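Local coordinates for protein alpha-fucosidase (Bifidobacterium bifidum, PDB 2EAB) that probably hydrolyses alpha-1,2-L-fucosidic linkages, releasing fucose from glycans, as a calcium-binding glycoside hydrolase, this chain being its catalytic region, at residues Asp43-Phe54 / Thr62-Thr73. Numbering follows the deposited sequence.
Sequences DNNRWQQTTLPF and TVWGEVSRERVT
Trp64 lies between Thr51 and Arg71. Thr51 CG2 sits over the centre of one indole face, 3.5 Å from the centroid of the five-membered ring and 6° off its normal, a CH-pi contact; on the opposite face, offset from the centre, lies Arg71 CD. The far corner of the indole reaches the helix: CZ2 packs against Trp47 CB at 3.6 Å, and the edge at CH2 faces Asp43 O. Trp47, its CG anti to the backbone N (chi1 172°), carries its indole edge to the strand residues Thr62 and Thr73, and NE1 gives Thr62 OG1 a nearly straight, in-plane hydrogen bond of 2.8 Å. The five-membered rings of Trp47 and Trp64 meet obliquely, their planes 46° apart.

Arg71, extended along its whole chain, brings NH1 to the syn lone pair of Asp43 OD2, a salt bridge of 2.8 Å lying in the guanidinium plane. One water joins Asp43 OD2, Asn44 OD1 and Arg71 NH2; a second joins Asp43 OD1 to Arg71 NH1, the latter bond weak. Arg71 NE pairs with Asp141. Leu52 and Val63 form an antiparallel hydrogen-bonded pair, with bonds both ways (Val63 N to Leu52 O 2.9 Å), and Phe54 CE2 touches Val63 CG2.

Trp64 NE1 donates in plane to Thr73 OG1 (2.9 Å), which helps fix the indole's rotation, and Thr51 OG1 donates to Trp47 O. With an alanine at Trp64, Thr51 CG2 and Arg71 CD would probably lose the ring between them, and Thr73 OG1 the indole N-H it accepts.

Helix 42-50 thus runs into edge strand 52-55, whose hairpin with 59-63 continues into 69-76 within the family 65-like N-terminal domain; Tyr182 of strand 176-185 packs on Phe54, Val63 and Val72, and helix 365-386 against Pro53 and Phe54.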
# COMPACT_ATOMS: atom_id res chain seq x y z
N ASP A 43 -23.54 -7.68 11.17
CA ASP A 43 -23.04 -6.43 11.76
C ASP A 43 -21.61 -6.11 11.31
O ASP A 43 -21.28 -4.95 11.04
CB ASP A 43 -23.12 -6.49 13.29
CG ASP A 43 -22.99 -5.12 13.93
OD1 ASP A 43 -23.79 -4.22 13.59
OD2 ASP A 43 -22.09 -4.95 14.77
N ASN A 44 -20.77 -7.13 11.25
CA ASN A 44 -19.41 -6.95 10.73
C ASN A 44 -19.43 -6.60 9.25
O ASN A 44 -18.66 -5.74 8.79
CB ASN A 44 -18.56 -8.19 10.98
CG ASN A 44 -18.27 -8.42 12.46
OD1 ASN A 44 -18.30 -7.49 13.26
ND2 ASN A 44 -17.97 -9.66 12.81
N ASN A 45 -20.29 -7.27 8.49
CA ASN A 45 -20.44 -6.93 7.09
C ASN A 45 -20.93 -5.50 6.89
O ASN A 45 -20.46 -4.78 6.00
CB ASN A 45 -21.38 -7.89 6.37
CG ASN A 45 -21.53 -7.54 4.91
OD1 ASN A 45 -20.56 -7.56 4.16
ND2 ASN A 45 -22.74 -7.16 4.51
N ARG A 46 -21.89 -5.07 7.72
CA ARG A 46 -22.37 -3.69 7.64
C ARG A 46 -21.21 -2.72 7.88
O ARG A 46 -21.08 -1.72 7.16
CB ARG A 46 -23.51 -3.43 8.64
CG ARG A 46 -24.18 -2.06 8.46
CD ARG A 46 -25.20 -2.05 7.32
NE ARG A 46 -26.36 -2.90 7.60
CZ ARG A 46 -27.32 -3.18 6.73
NH1 ARG A 46 -27.29 -2.66 5.50
NH2 ARG A 46 -28.33 -3.96 7.08
N TRP A 47 -20.38 -3.01 8.87
CA TRP A 47 -19.21 -2.18 9.17
C TRP A 47 -18.37 -1.92 7.90
O TRP A 47 -18.06 -0.76 7.57
CB TRP A 47 -18.33 -2.80 10.27
CG TRP A 47 -17.04 -2.04 10.41
CD1 TRP A 47 -16.84 -0.91 11.15
CD2 TRP A 47 -15.80 -2.31 9.75
NE1 TRP A 47 -15.54 -0.47 11.01
CE2 TRP A 47 -14.88 -1.31 10.15
CE3 TRP A 47 -15.36 -3.32 8.88
CZ2 TRP A 47 -13.56 -1.28 9.69
CZ3 TRP A 47 -14.05 -3.28 8.41
CH2 TRP A 47 -13.17 -2.27 8.82
N GLN A 48 -18.00 -2.99 7.21
CA GLN A 48 -17.03 -2.86 6.11
C GLN A 48 -17.60 -2.16 4.89
O GLN A 48 -16.85 -1.58 4.10
CB GLN A 48 -16.44 -4.21 5.71
CG GLN A 48 -17.42 -5.15 5.03
CD GLN A 48 -16.75 -6.36 4.43
OE1 GLN A 48 -15.53 -6.39 4.23
NE2 GLN A 48 -17.55 -7.37 4.11
N GLN A 49 -18.93 -2.21 4.72
CA GLN A 49 -19.55 -1.67 3.51
C GLN A 49 -20.05 -0.24 3.65
O GLN A 49 -20.27 0.43 2.65
CB GLN A 49 -20.70 -2.58 3.03
CG GLN A 49 -20.26 -4.00 2.72
CD GLN A 49 -21.16 -4.72 1.72
OE1 GLN A 49 -21.79 -4.09 0.86
NE2 GLN A 49 -21.18 -6.04 1.81
N THR A 50 -20.22 0.23 4.89
CA THR A 50 -21.01 1.45 5.11
C THR A 50 -20.38 2.53 5.99
O THR A 50 -20.83 3.68 5.93
CB THR A 50 -22.42 1.13 5.68
OG1 THR A 50 -22.29 0.68 7.03
CG2 THR A 50 -23.14 0.07 4.86
N THR A 51 -19.38 2.20 6.80
CA THR A 51 -18.83 3.17 7.74
C THR A 51 -17.73 4.03 7.12
O THR A 51 -17.15 3.66 6.10
CB THR A 51 -18.32 2.50 9.04
OG1 THR A 51 -17.22 1.63 8.72
CG2 THR A 51 -19.44 1.70 9.72
N LEU A 52 -17.46 5.17 7.73
CA LEU A 52 -16.56 6.15 7.13
C LEU A 52 -15.30 6.32 7.97
O LEU A 52 -15.37 6.65 9.15
CB LEU A 52 -17.28 7.49 6.91
CG LEU A 52 -18.40 7.44 5.86
CD1 LEU A 52 -19.23 8.71 5.88
CD2 LEU A 52 -17.82 7.18 4.47
N PRO A 53 -14.13 6.04 7.36
CA PRO A 53 -12.86 6.01 8.08
C PRO A 53 -12.15 7.35 8.21
O PRO A 53 -12.21 8.20 7.32
CB PRO A 53 -12.02 5.07 7.22
CG PRO A 53 -12.48 5.35 5.84
CD PRO A 53 -13.95 5.66 5.95
N PHE A 54 -11.45 7.51 9.33
CA PHE A 54 -10.53 8.62 9.52
C PHE A 54 -9.43 8.14 10.46
O PHE A 54 -9.61 7.18 11.21
CB PHE A 54 -11.26 9.85 10.08
CG PHE A 54 -11.76 9.68 11.48
CD1 PHE A 54 -11.00 10.14 12.55
CD2 PHE A 54 -12.97 9.05 11.73
CE1 PHE A 54 -11.45 9.97 13.85
CE2 PHE A 54 -13.42 8.87 13.04
CZ PHE A 54 -12.66 9.34 14.10
N THR A 62 -13.99 4.49 12.52
CA THR A 62 -14.93 4.29 11.43
C THR A 62 -16.32 4.63 11.96
O THR A 62 -16.83 3.97 12.88
CB THR A 62 -14.86 2.86 10.83
OG1 THR A 62 -14.39 1.93 11.81
CG2 THR A 62 -13.93 2.83 9.61
N VAL A 63 -16.90 5.68 11.39
CA VAL A 63 -18.11 6.31 11.92
C VAL A 63 -19.36 5.69 11.32
O VAL A 63 -19.49 5.58 10.10
CB VAL A 63 -18.10 7.83 11.62
CG1 VAL A 63 -19.35 8.51 12.18
CG2 VAL A 63 -16.85 8.47 12.18
N TRP A 64 -20.29 5.31 12.20
CA TRP A 64 -21.57 4.75 11.76
C TRP A 64 -22.63 5.83 11.52
O TRP A 64 -23.42 5.73 10.58
CB TRP A 64 -22.07 3.70 12.76
CG TRP A 64 -21.20 2.47 12.89
CD1 TRP A 64 -19.92 2.41 13.38
CD2 TRP A 64 -21.55 1.13 12.53
NE1 TRP A 64 -19.46 1.11 13.35
CE2 TRP A 64 -20.44 0.31 12.83
CE3 TRP A 64 -22.70 0.54 11.99
CZ2 TRP A 64 -20.45 -1.07 12.61
CZ3 TRP A 64 -22.71 -0.83 11.76
CH2 TRP A 64 -21.58 -1.62 12.07
N GLY A 65 -22.65 6.85 12.37
CA GLY A 65 -23.62 7.93 12.25
C GLY A 65 -25.03 7.54 12.67
O GLY A 65 -26.01 8.05 12.12
N GLU A 66 -25.13 6.63 13.63
CA GLU A 66 -26.44 6.21 14.13
C GLU A 66 -27.10 7.32 14.92
O GLU A 66 -26.43 8.12 15.56
CB GLU A 66 -26.33 4.93 14.97
CG GLU A 66 -25.69 3.76 14.23
CD GLU A 66 -26.42 3.38 12.96
OE1 GLU A 66 -27.67 3.37 12.97
OE2 GLU A 66 -25.75 3.11 11.94
N VAL A 67 -28.43 7.37 14.87
CA VAL A 67 -29.18 8.46 15.48
C VAL A 67 -29.06 8.45 17.01
O VAL A 67 -28.62 9.43 17.61
CB VAL A 67 -30.67 8.47 15.04
CG1 VAL A 67 -31.49 9.44 15.87
CG2 VAL A 67 -30.78 8.82 13.56
N SER A 68 -29.44 7.33 17.63
CA SER A 68 -29.47 7.26 19.09
C SER A 68 -28.21 6.63 19.69
O SER A 68 -27.50 7.27 20.46
CB SER A 68 -30.72 6.54 19.58
OG SER A 68 -30.83 6.63 20.99
N ARG A 69 -27.92 5.38 19.34
CA ARG A 69 -26.72 4.73 19.84
C ARG A 69 -25.61 4.86 18.81
O ARG A 69 -25.36 3.95 18.01
CB ARG A 69 -26.97 3.28 20.26
CG ARG A 69 -25.79 2.65 20.99
CD ARG A 69 -26.21 1.43 21.79
NE ARG A 69 -25.07 0.59 22.17
CZ ARG A 69 -24.32 0.76 23.26
NH1 ARG A 69 -24.57 1.76 24.11
NH2 ARG A 69 -23.32 -0.07 23.51
N GLU A 70 -24.98 6.02 18.82
CA GLU A 70 -23.88 6.31 17.91
C GLU A 70 -22.69 5.42 18.21
O GLU A 70 -22.44 5.05 19.37
CB GLU A 70 -23.51 7.80 17.99
CG GLU A 70 -22.25 8.21 17.23
CD GLU A 70 -22.36 8.10 15.71
OE1 GLU A 70 -22.67 7.01 15.19
OE2 GLU A 70 -22.11 9.12 15.03
N ARG A 71 -21.97 5.06 17.16
CA ARG A 71 -20.86 4.13 17.23
C ARG A 71 -19.71 4.61 16.35
O ARG A 71 -19.92 4.97 15.19
CB ARG A 71 -21.32 2.75 16.78
CG ARG A 71 -20.27 1.65 16.89
CD ARG A 71 -20.84 0.34 16.41
NE ARG A 71 -19.81 -0.71 16.40
CZ ARG A 71 -20.02 -1.97 16.03
NH1 ARG A 71 -21.22 -2.38 15.63
NH2 ARG A 71 -19.01 -2.83 16.06
N VAL A 72 -18.51 4.63 16.93
CA VAL A 72 -17.28 4.83 16.18
C VAL A 72 -16.38 3.63 16.48
O VAL A 72 -15.87 3.49 17.59
CB VAL A 72 -16.56 6.14 16.55
CG1 VAL A 72 -15.29 6.31 15.73
CG2 VAL A 72 -17.50 7.33 16.37
N THR A 73 -16.22 2.76 15.49
CA THR A 73 -15.35 1.61 15.63
C THR A 73 -13.90 2.11 15.73
O THR A 73 -13.50 3.00 14.97
CB THR A 73 -15.59 0.62 14.48
OG1 THR A 73 -16.95 0.15 14.55
CG2 THR A 73 -14.64 -0.57 14.56
O HOH W 1 -19.59 -5.41 14.81
O HOH W 2 -23.98 -2.20 15.38